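Local coordinates for protein rhamnogalacturonan endolyase YesW (Bacillus subtilis, PDB 2ZUX) that cleaves the backbone of type I rhamnogalacturonan in plant cell-wall pectin by endo-type elimination, releasing unsaturated oligosaccharides, and requires calcium or manganese for activity, at residues 11-16 and 22-27; 36-41 and 75-80; 541-546 and 578-583. One frame throughout, in Å; residues are numbered along the deposited sequence.

Contact 1 of 3, residues 11-16 and 22-27; sequences GLVAVK and FVSWRF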
loop_
_atom_site.group_PDB
_atom_site.type_symbol
_atom_site.label_atom_id
_atom_site.label_comp_id
_atom_site.label_asym_id
_atom_site.label_seq_id
_atom_site.Cartn_x
_atom_site.Cartn_y
_atom_site.Cartn_z
ATOM N N GLY A 11 10.273 -14.986 -8.171
ATOM C CA GLY A 11 10.756 -13.700 -7.670
ATOM C C GLY A 11 12.255 -13.702 -7.430
ATOM O O GLY A 11 12.764 -12.955 -6.599
ATOM N N LEU A 12 12.973 -14.554 -8.160
ATOM C CA LEU A 12 14.410 -14.706 -7.970
ATOM C C LEU A 12 15.150 -13.402 -8.269
ATOM O O LEU A 12 14.897 -12.764 -9.291
ATOM C CB LEU A 12 14.945 -15.857 -8.839
ATOM C CG LEU A 12 16.417 -16.227 -8.675
ATOM C CD1 LEU A 12 16.696 -16.737 -7.274
ATOM C CD2 LEU A 12 16.788 -17.284 -9.706
ATOM N N VAL A 13 16.041 -13.015 -7.361
ATOM C CA VAL A 13 16.868 -11.822 -7.522
ATOM C C VAL A 13 18.301 -12.147 -7.094
ATOM O O VAL A 13 18.513 -12.945 -6.177
ATOM C CB VAL A 13 16.278 -10.605 -6.729
ATOM C CG1 VAL A 13 16.466 -10.761 -5.226
ATOM C CG2 VAL A 13 16.882 -9.295 -7.204
ATOM N N ALA A 14 19.273 -11.554 -7.784
ATOM C CA ALA A 14 20.686 -11.747 -7.488
ATOM C C ALA A 14 21.363 -10.392 -7.507
ATOM O O ALA A 14 21.194 -9.620 -8.456
ATOM C CB ALA A 14 21.334 -12.683 -8.503
ATOM N N VAL A 15 22.101 -10.096 -6.444
ATOM C CA VAL A 15 22.660 -8.767 -6.248
ATOM C C VAL A 15 24.128 -8.887 -5.877
ATOM O O VAL A 15 24.490 -9.634 -4.965
ATOM C CB VAL A 15 21.908 -7.985 -5.135
ATOM C CG1 VAL A 15 22.457 -6.563 -4.995
ATOM C CG2 VAL A 15 20.399 -7.946 -5.395
ATOM N N LYS A 16 24.969 -8.152 -6.596
ATOM C CA LYS A 16 26.395 -8.122 -6.318
ATOM C C LYS A 16 26.672 -7.412 -4.994
ATOM O O LYS A 16 26.139 -6.327 -4.734
ATOM C CB LYS A 16 27.129 -7.425 -7.466
ATOM C CG LYS A 16 28.643 -7.545 -7.446
ATOM C CD LYS A 16 29.254 -6.695 -8.563
ATOM C CE LYS A 16 29.303 -5.214 -8.184
ATOM N NZ LYS A 16 29.209 -4.286 -9.351
ATOM N N PHE A 22 24.539 -12.044 -3.548
ATOM C CA PHE A 22 23.391 -12.323 -2.693
ATOM C C PHE A 22 22.193 -12.697 -3.550
ATOM O O PHE A 22 21.793 -11.943 -4.431
ATOM C CB PHE A 22 23.065 -11.122 -1.806
ATOM C CG PHE A 22 21.881 -11.344 -0.915
ATOM C CD1 PHE A 22 22.040 -11.888 0.352
ATOM C CD2 PHE A 22 20.601 -11.025 -1.353
ATOM C CE1 PHE A 22 20.931 -12.098 1.174
ATOM C CE2 PHE A 22 19.500 -11.239 -0.536
ATOM C CZ PHE A 22 19.670 -11.775 0.723
ATOM N N VAL A 23 21.623 -13.866 -3.271
ATOM C CA VAL A 23 20.489 -14.392 -4.025
ATOM C C VAL A 23 19.314 -14.589 -3.065
ATOM O O VAL A 23 19.484 -15.147 -1.987
ATOM C CB VAL A 23 20.846 -15.751 -4.710
ATOM C CG1 VAL A 23 19.706 -16.264 -5.558
ATOM C CG2 VAL A 23 22.118 -15.623 -5.564
ATOM N N SER A 24 18.129 -14.114 -3.436
ATOM C CA SER A 24 16.932 -14.412 -2.643
ATOM C C SER A 24 15.729 -14.638 -3.540
ATOM O O SER A 24 15.714 -14.248 -4.713
ATOM C CB SER A 24 16.665 -13.383 -1.523
ATOM O OG SER A 24 15.946 -12.245 -1.980
ATOM N N TRP A 25 14.734 -15.327 -2.990
ATOM C CA TRP A 25 13.577 -15.739 -3.769
ATOM C C TRP A 25 12.377 -15.986 -2.859
ATOM O O TRP A 25 12.503 -15.969 -1.628
ATOM C CB TRP A 25 13.895 -16.987 -4.618
ATOM C CG TRP A 25 14.275 -18.216 -3.819
ATOM C CD1 TRP A 25 13.437 -19.209 -3.392
ATOM C CD2 TRP A 25 15.587 -18.569 -3.352
ATOM N NE1 TRP A 25 14.149 -20.166 -2.694
ATOM C CE2 TRP A 25 15.469 -19.799 -2.661
ATOM C CE3 TRP A 25 16.851 -17.969 -3.456
ATOM C CZ2 TRP A 25 16.566 -20.433 -2.063
ATOM C CZ3 TRP A 25 17.946 -18.605 -2.867
ATOM C CH2 TRP A 25 17.792 -19.821 -2.176
ATOM N N ARG A 26 11.225 -16.200 -3.476
ATOM C CA ARG A 26 9.975 -16.358 -2.744
ATOM C C ARG A 26 9.754 -17.765 -2.244
ATOM O O ARG A 26 10.079 -18.740 -2.928
ATOM C CB ARG A 26 8.795 -16.011 -3.639
ATOM C CG ARG A 26 8.733 -14.576 -4.087
ATOM C CD ARG A 26 7.721 -14.413 -5.190
ATOM N NE ARG A 26 7.471 -13.008 -5.482
ATOM C CZ ARG A 26 7.143 -12.519 -6.675
ATOM N NH1 ARG A 26 7.070 -13.301 -7.746
ATOM N NH2 ARG A 26 6.906 -11.218 -6.797
ATOM N N PHE A 27 9.172 -17.843 -1.052
ATOM C CA PHE A 27 8.490 -19.037 -0.575
ATOM C C PHE A 27 7.019 -18.766 -0.891
ATOM O O PHE A 27 6.413 -17.859 -0.314
ATOM C CB PHE A 27 8.763 -19.173 0.925
ATOM C CG PHE A 27 8.169 -20.402 1.587
ATOM C CD1 PHE A 27 8.112 -21.642 0.944
ATOM C CD2 PHE A 27 7.721 -20.314 2.902
ATOM C CE1 PHE A 27 7.578 -22.760 1.608
ATOM C CE2 PHE A 27 7.200 -21.423 3.570
ATOM C CZ PHE A 27 7.129 -22.642 2.923
#

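Contact 2 of 3, residues 36-41 and 75-80; sequences LFNVYR and GTEQPA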
loop_
_atom_site.group_PDB
_atom_site.type_symbol
_atom_site.label_atom_id
_atom_site.label_comp_id
_atom_site.label_asym_id
_atom_site.label_seq_id
_atom_site.Cartn_x
_atom_site.Cartn_y
_atom_site.Cartn_z
ATOM N N LEU A 36 12.024 -27.668 -0.131
ATOM C CA LEU A 36 13.384 -27.160 -0.043
ATOM C C LEU A 36 13.813 -26.667 -1.417
ATOM O O LEU A 36 13.053 -26.785 -2.380
ATOM C CB LEU A 36 14.336 -28.251 0.453
ATOM C CG LEU A 36 14.129 -28.859 1.844
ATOM C CD1 LEU A 36 15.220 -29.882 2.119
ATOM C CD2 LEU A 36 14.129 -27.788 2.906
ATOM N N PHE A 37 15.021 -26.112 -1.503
ATOM C CA PHE A 37 15.493 -25.501 -2.746
ATOM C C PHE A 37 16.937 -25.832 -3.096
ATOM O O PHE A 37 17.800 -25.925 -2.220
ATOM C CB PHE A 37 15.330 -23.980 -2.690
ATOM C CG PHE A 37 13.912 -23.538 -2.507
ATOM C CD1 PHE A 37 13.052 -23.473 -3.596
ATOM C CD2 PHE A 37 13.429 -23.212 -1.243
ATOM C CE1 PHE A 37 11.732 -23.074 -3.439
ATOM C CE2 PHE A 37 12.105 -22.815 -1.074
ATOM C CZ PHE A 37 11.256 -22.748 -2.176
ATOM N N ASN A 38 17.185 -25.986 -4.393
ATOM C CA ASN A 38 18.543 -26.022 -4.918
ATOM C C ASN A 38 18.841 -24.755 -5.710
ATOM O O ASN A 38 17.991 -24.271 -6.463
ATOM C CB ASN A 38 18.767 -27.264 -5.784
ATOM C CG ASN A 38 18.855 -28.542 -4.963
ATOM O OD1 ASN A 38 19.330 -28.530 -3.827
ATOM N ND2 ASN A 38 18.396 -29.654 -5.537
ATOM N N VAL A 39 20.047 -24.225 -5.519
ATOM C CA VAL A 39 20.479 -22.995 -6.180
ATOM C C VAL A 39 21.494 -23.322 -7.279
ATOM O O VAL A 39 22.480 -24.029 -7.035
ATOM C CB VAL A 39 21.085 -21.991 -5.169
ATOM C CG1 VAL A 39 21.386 -20.655 -5.841
ATOM C CG2 VAL A 39 20.141 -21.782 -3.987
ATOM N N TYR A 40 21.246 -22.801 -8.478
ATOM C CA TYR A 40 22.109 -23.050 -9.634
ATOM C C TYR A 40 22.688 -21.766 -10.198
ATOM O O TYR A 40 21.960 -20.799 -10.445
ATOM C CB TYR A 40 21.332 -23.770 -10.733
ATOM C CG TYR A 40 20.946 -25.187 -10.391
ATOM C CD1 TYR A 40 21.656 -26.266 -10.915
ATOM C CD2 TYR A 40 19.866 -25.454 -9.549
ATOM C CE1 TYR A 40 21.304 -27.577 -10.604
ATOM C CE2 TYR A 40 19.511 -26.754 -9.231
ATOM C CZ TYR A 40 20.233 -27.810 -9.761
ATOM O OH TYR A 40 19.877 -29.103 -9.449
ATOM N N ARG A 41 24.002 -21.761 -10.399
ATOM C CA ARG A 41 24.659 -20.687 -11.135
ATOM C C ARG A 41 25.035 -21.195 -12.525
ATOM O O ARG A 41 25.913 -22.056 -12.661
ATOM C CB ARG A 41 25.896 -20.176 -10.394
ATOM C CG ARG A 41 26.507 -18.927 -11.038
ATOM C CD ARG A 41 27.823 -18.526 -10.404
ATOM N NE ARG A 41 28.881 -19.494 -10.681
ATOM C CZ ARG A 41 29.570 -20.154 -9.754
ATOM N NH1 ARG A 41 29.339 -19.956 -8.464
ATOM N NH2 ARG A 41 30.510 -21.015 -10.123
ATOM N N GLY A 75 10.839 -35.100 -2.324
ATOM C CA GLY A 75 12.080 -35.719 -2.777
ATOM C C GLY A 75 12.449 -35.501 -4.237
ATOM O O GLY A 75 13.525 -35.918 -4.669
ATOM N N THR A 76 11.568 -34.841 -4.987
ATOM C CA THR A 76 11.730 -34.673 -6.432
ATOM C C THR A 76 11.967 -33.216 -6.821
ATOM O O THR A 76 11.186 -32.328 -6.470
ATOM C CB THR A 76 10.498 -35.210 -7.200
ATOM O OG1 THR A 76 10.256 -36.572 -6.824
ATOM C CG2 THR A 76 10.715 -35.133 -8.711
ATOM N N GLU A 77 13.045 -32.989 -7.566
ATOM C CA GLU A 77 13.390 -31.654 -8.038
ATOM C C GLU A 77 12.421 -31.181 -9.124
ATOM O O GLU A 77 12.111 -31.921 -10.063
ATOM C CB GLU A 77 14.829 -31.633 -8.544
ATOM C CG GLU A 77 15.433 -30.247 -8.583
ATOM C CD GLU A 77 16.899 -30.253 -8.956
ATOM O OE1 GLU A 77 17.288 -31.021 -9.866
ATOM O OE2 GLU A 77 17.663 -29.473 -8.352
ATOM N N GLN A 78 11.946 -29.947 -8.980
ATOM C CA GLN A 78 10.969 -29.361 -9.896
ATOM C C GLN A 78 11.674 -28.564 -10.998
ATOM O O GLN A 78 12.885 -28.337 -10.914
ATOM C CB GLN A 78 9.995 -28.463 -9.118
ATOM C CG GLN A 78 9.215 -29.177 -8.019
ATOM C CD GLN A 78 8.349 -30.305 -8.538
ATOM O OE1 GLN A 78 7.429 -30.085 -9.326
ATOM N NE2 GLN A 78 8.635 -31.521 -8.091
ATOM N N PRO A 79 10.927 -28.155 -12.046
ATOM C CA PRO A 79 11.539 -27.349 -13.107
ATOM C C PRO A 79 12.168 -26.061 -12.583
ATOM O O PRO A 79 11.708 -25.511 -11.577
ATOM C CB PRO A 79 10.357 -27.021 -14.024
ATOM C CG PRO A 79 9.378 -28.113 -13.789
ATOM C CD PRO A 79 9.505 -28.430 -12.326
ATOM N N ALA A 80 13.211 -25.595 -13.265
ATOM C CA ALA A 80 13.911 -24.374 -12.883
ATOM C C ALA A 80 13.005 -23.148 -12.928
ATOM O O ALA A 80 12.093 -23.057 -13.749
ATOM C CB ALA A 80 15.131 -24.161 -13.766
#

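Contact 3 of 3, residues 541-546 and 578-583; sequences LMHDPV and PNMYTP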
loop_
_atom_site.group_PDB
_atom_site.type_symbol
_atom_site.label_atom_id
_atom_site.label_comp_id
_atom_site.label_asym_id
_atom_site.label_seq_id
_atom_site.Cartn_x
_atom_site.Cartn_y
_atom_site.Cartn_z
ATOM N N LEU A 541 5.083 -11.971 1.304
ATOM C CA LEU A 541 4.082 -11.169 2.005
ATOM C C LEU A 541 2.883 -10.836 1.121
ATOM O O LEU A 541 1.789 -10.593 1.620
ATOM C CB LEU A 541 4.721 -9.912 2.597
ATOM C CG LEU A 541 5.943 -10.135 3.496
ATOM C CD1 LEU A 541 6.414 -8.805 4.082
ATOM C CD2 LEU A 541 5.647 -11.162 4.609
ATOM N N MET A 542 3.086 -10.876 -0.195
ATOM C CA MET A 542 2.012 -10.630 -1.144
ATOM C C MET A 542 1.000 -11.775 -1.181
ATOM O O MET A 542 -0.044 -11.655 -1.828
ATOM C CB MET A 542 2.585 -10.357 -2.535
ATOM C CG MET A 542 3.410 -9.077 -2.586
ATOM S SD MET A 542 2.550 -7.568 -2.098
ATOM C CE MET A 542 1.976 -7.007 -3.709
ATOM N N HIS A 543 1.309 -12.885 -0.502
ATOM C CA HIS A 543 0.344 -13.975 -0.331
ATOM C C HIS A 543 -0.339 -13.951 1.041
ATOM O O HIS A 543 -1.091 -14.869 1.385
ATOM C CB HIS A 543 1.003 -15.335 -0.566
ATOM C CG HIS A 543 1.199 -15.688 -2.007
ATOM N ND1 HIS A 543 0.535 -15.076 -3.049
ATOM C CD2 HIS A 543 1.959 -16.657 -2.565
ATOM C CE1 HIS A 543 0.905 -15.634 -4.190
ATOM N NE2 HIS A 543 1.757 -16.606 -3.918
ATOM N N ASP A 544 -0.073 -12.911 1.830
ATOM C CA ASP A 544 -0.825 -12.702 3.059
ATOM C C ASP A 544 -2.059 -11.853 2.762
ATOM O O ASP A 544 -1.942 -10.829 2.104
ATOM C CB ASP A 544 0.017 -12.003 4.118
ATOM C CG ASP A 544 -0.765 -11.768 5.389
ATOM O OD1 ASP A 544 -0.987 -12.754 6.127
ATOM O OD2 ASP A 544 -1.194 -10.620 5.636
ATOM N N PRO A 545 -3.249 -12.268 3.250
ATOM C CA PRO A 545 -4.496 -11.569 2.919
ATOM C C PRO A 545 -4.653 -10.130 3.406
ATOM O O PRO A 545 -5.494 -9.435 2.861
ATOM C CB PRO A 545 -5.577 -12.465 3.546
ATOM C CG PRO A 545 -4.871 -13.222 4.617
ATOM C CD PRO A 545 -3.508 -13.480 4.057
ATOM N N VAL A 546 -3.908 -9.698 4.426
ATOM C CA VAL A 546 -3.967 -8.305 4.897
ATOM C C VAL A 546 -2.824 -7.476 4.295
ATOM O O VAL A 546 -3.024 -6.309 3.906
ATOM C CB VAL A 546 -3.962 -8.231 6.455
ATOM C CG1 VAL A 546 -3.785 -6.804 6.949
ATOM C CG2 VAL A 546 -5.252 -8.808 6.996
ATOM N N PRO A 578 -0.896 -20.035 3.694
ATOM C CA PRO A 578 -2.036 -19.245 3.231
ATOM C C PRO A 578 -3.130 -20.128 2.624
ATOM O O PRO A 578 -2.829 -21.078 1.891
ATOM C CB PRO A 578 -1.425 -18.347 2.150
ATOM C CG PRO A 578 0.007 -18.262 2.483
ATOM C CD PRO A 578 0.376 -19.561 3.118
ATOM N N ASN A 579 -4.382 -19.823 2.956
ATOM C CA ASN A 579 -5.529 -20.509 2.380
ATOM C C ASN A 579 -5.930 -19.780 1.105
ATOM O O ASN A 579 -6.719 -18.836 1.134
ATOM C CB ASN A 579 -6.699 -20.570 3.372
ATOM C CG ASN A 579 -7.811 -21.497 2.908
ATOM O OD1 ASN A 579 -7.641 -22.267 1.964
ATOM N ND2 ASN A 579 -8.958 -21.425 3.579
ATOM N N MET A 580 -5.361 -20.216 -0.011
ATOM C CA MET A 580 -5.484 -19.475 -1.262
ATOM C C MET A 580 -5.579 -20.374 -2.483
ATOM O O MET A 580 -5.198 -21.545 -2.442
ATOM C CB MET A 580 -4.294 -18.517 -1.426
ATOM C CG MET A 580 -2.923 -19.194 -1.371
ATOM S SD MET A 580 -1.574 -18.100 -1.833
ATOM C CE MET A 580 -1.648 -18.209 -3.616
ATOM N N TYR A 581 -6.102 -19.815 -3.565
ATOM C CA TYR A 581 -5.969 -20.401 -4.889
ATOM C C TYR A 581 -5.543 -19.291 -5.838
ATOM O O TYR A 581 -5.695 -18.102 -5.519
ATOM C CB TYR A 581 -7.291 -21.032 -5.354
ATOM C CG TYR A 581 -8.401 -20.038 -5.618
ATOM C CD1 TYR A 581 -8.591 -19.498 -6.891
ATOM C CD2 TYR A 581 -9.272 -19.653 -4.599
ATOM C CE1 TYR A 581 -9.605 -18.587 -7.141
ATOM C CE2 TYR A 581 -10.293 -18.743 -4.839
ATOM C CZ TYR A 581 -10.455 -18.219 -6.111
ATOM O OH TYR A 581 -11.462 -17.325 -6.357
ATOM N N THR A 582 -5.006 -19.665 -6.991
ATOM C CA THR A 582 -4.690 -18.675 -8.016
ATOM C C THR A 582 -5.583 -18.893 -9.241
ATOM O O THR A 582 -6.078 -20.004 -9.451
ATOM C CB THR A 582 -3.199 -18.705 -8.429
ATOM O OG1 THR A 582 -2.921 -19.910 -9.157
ATOM C CG2 THR A 582 -2.287 -18.633 -7.210
ATOM N N PRO A 583 -5.825 -17.832 -10.035
ATOM C CA PRO A 583 -6.517 -18.021 -11.312
ATOM C C PRO A 583 -5.788 -19.010 -12.224
ATOM O O PRO A 583 -6.433 -19.715 -12.999
ATOM C CB PRO A 583 -6.491 -16.621 -11.925
ATOM C CG PRO A 583 -6.440 -15.705 -10.742
ATOM C CD PRO A 583 -5.547 -16.405 -9.774
#

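Contact 1 of 3, residues 11-16 and 22-27
V13 and V15 pair with S24 and F22 through four backbone hydrogen bonds, two to each antiparallel hydrogen-bonded pair. V13 N reaches S24 O at 2.9 Å, meeting the carbonyl almost head-on, and S24 N returns to V13 O at 3.0 Å. In the other pair V15 N lies 2.7 Å from F22 O, in the carbonyl plane. Between them A14 and V23 form the non-hydrogen-bonded pair, where V23 CA and A14 CA each direct a C-H at a carbonyl oxygen, V13 O and F22 O respectively.

The apolar contacts gather on the face of A14 and V23. L12 CD1 presses on V23 CG1 at 3.5 Å, tight for two carbons, and also reaches W25 CB at 3.9 Å; CG stands opposite the backbone N (chi1 -175°), which brings CD1 within reach of V23 and W25. On the other face V13 CG1 lies 3.6 Å from S24 OG, whose hydroxyl is hydrogen-bonded to D510 N.

At the open end of the hairpin, before V13 and after S24, the R26 guanidinium lays one face over G11 CA, while its NH1 bonds to N9 O and G126 O. The arrangement is a beta hairpin, strands 13-17 and 20-24, within the mixed sheet of the N-terminal beta-sheet domain.

Contact 2 of 3, residues 36-41 and 75-80
E77 OE2 receives both hydrogen bonds of this contact, one from N38 and one from Y40. N38 ND2 donates at 2.9 Å with an N-H...O angle of 168°; the oxygen lies in the amide plane, yet the amide comes to it from above the carboxylate plane, the two groups standing almost perpendicular. Y40 OH gives the second bond, very short at 2.5 Å to E77 OE2, which lies in the plane of the phenol ring at its edge. The glutamate carries its carboxylate across on a chain extended beyond CG, which itself stands opposite the backbone N (chi1 -159°), and meets the tyrosine from the opposite direction.

Charge and further polar partners complete the cluster. E77 OE1 makes a salt bridge with R70 NH1, and R70 also lies in a cation-pi contact with Y40. N38 OD1 accepts from N47 ND2, which engages the other end of the amide.

The strand 66-73 runs between 36-41 and 76-87 in the sheet, so this contact bridges two strands that are not direct neighbours, by side chains alone. Two donors on one oxygen and an arginine on the other would probably stabilise E77 as a carboxylate and restrict its rotation.

Contact 3 of 3, residues 541-546 and 578-583
The backbone of H543 closes a short 3-10 turn, 541-543, and its carbonyl oxygen faces the ring of P578, with P578 CB 3.6 Å and P578 CG 3.7 Å from H543 O. Here the loop ahead of helix 547-553, in the C-terminal beta-propeller family region, meets the C-terminal tail, whose strand 580-581 pairs in parallel with strand 3-4 from the start of the chain.

The side chains meet in a Met-aromatic contact. M580 lays its thioether over one face of the H543 imidazole: SD stands 3.8 Å from the centroid of the H543 ring, 16° off the normal, and the methyl CE makes a CH-pi contact at 3.7 Å from the same centroid. The bend at chi3 (-82°) folds the methyl back over the ring, so that sulfur and methyl share one face. Replacing H543 with an alanine would probably leave the M580 thioether without the ring it packs on, and its methyl freer to turn.

Just beyond, D544 turns its carboxylate to the start of the helix, and its OD1 accepts from S565 OG. D544 OD2 caps the turn into helix 547-553, accepting from Y547 N and from V546 N at 3.1 Å, the latter from above the carboxylate plane.

From the N terminus, contact 1 closes first, joining strands 13-17 and 20-24 across the short turn of a hairpin. Contact 2 then opens on strand 36-41 and closes over 33 intervening residues on strand 76-87, which is also the neighbour of strand 13-17 in the same mixed sheet. The two contacts touch: W25 packs edge-to-face on F37, and its ring also meets V39. Contact 3 follows much later, closing a loop that includes helix 547-553. The three lie in series, none nested or crossed. Contact 1 pairs two strands of the N-terminal sheet and contact 2 ties two non-adjacent ones by side chains, whereas contact 3 packs the C-terminal tail against the loop before helix 547-553.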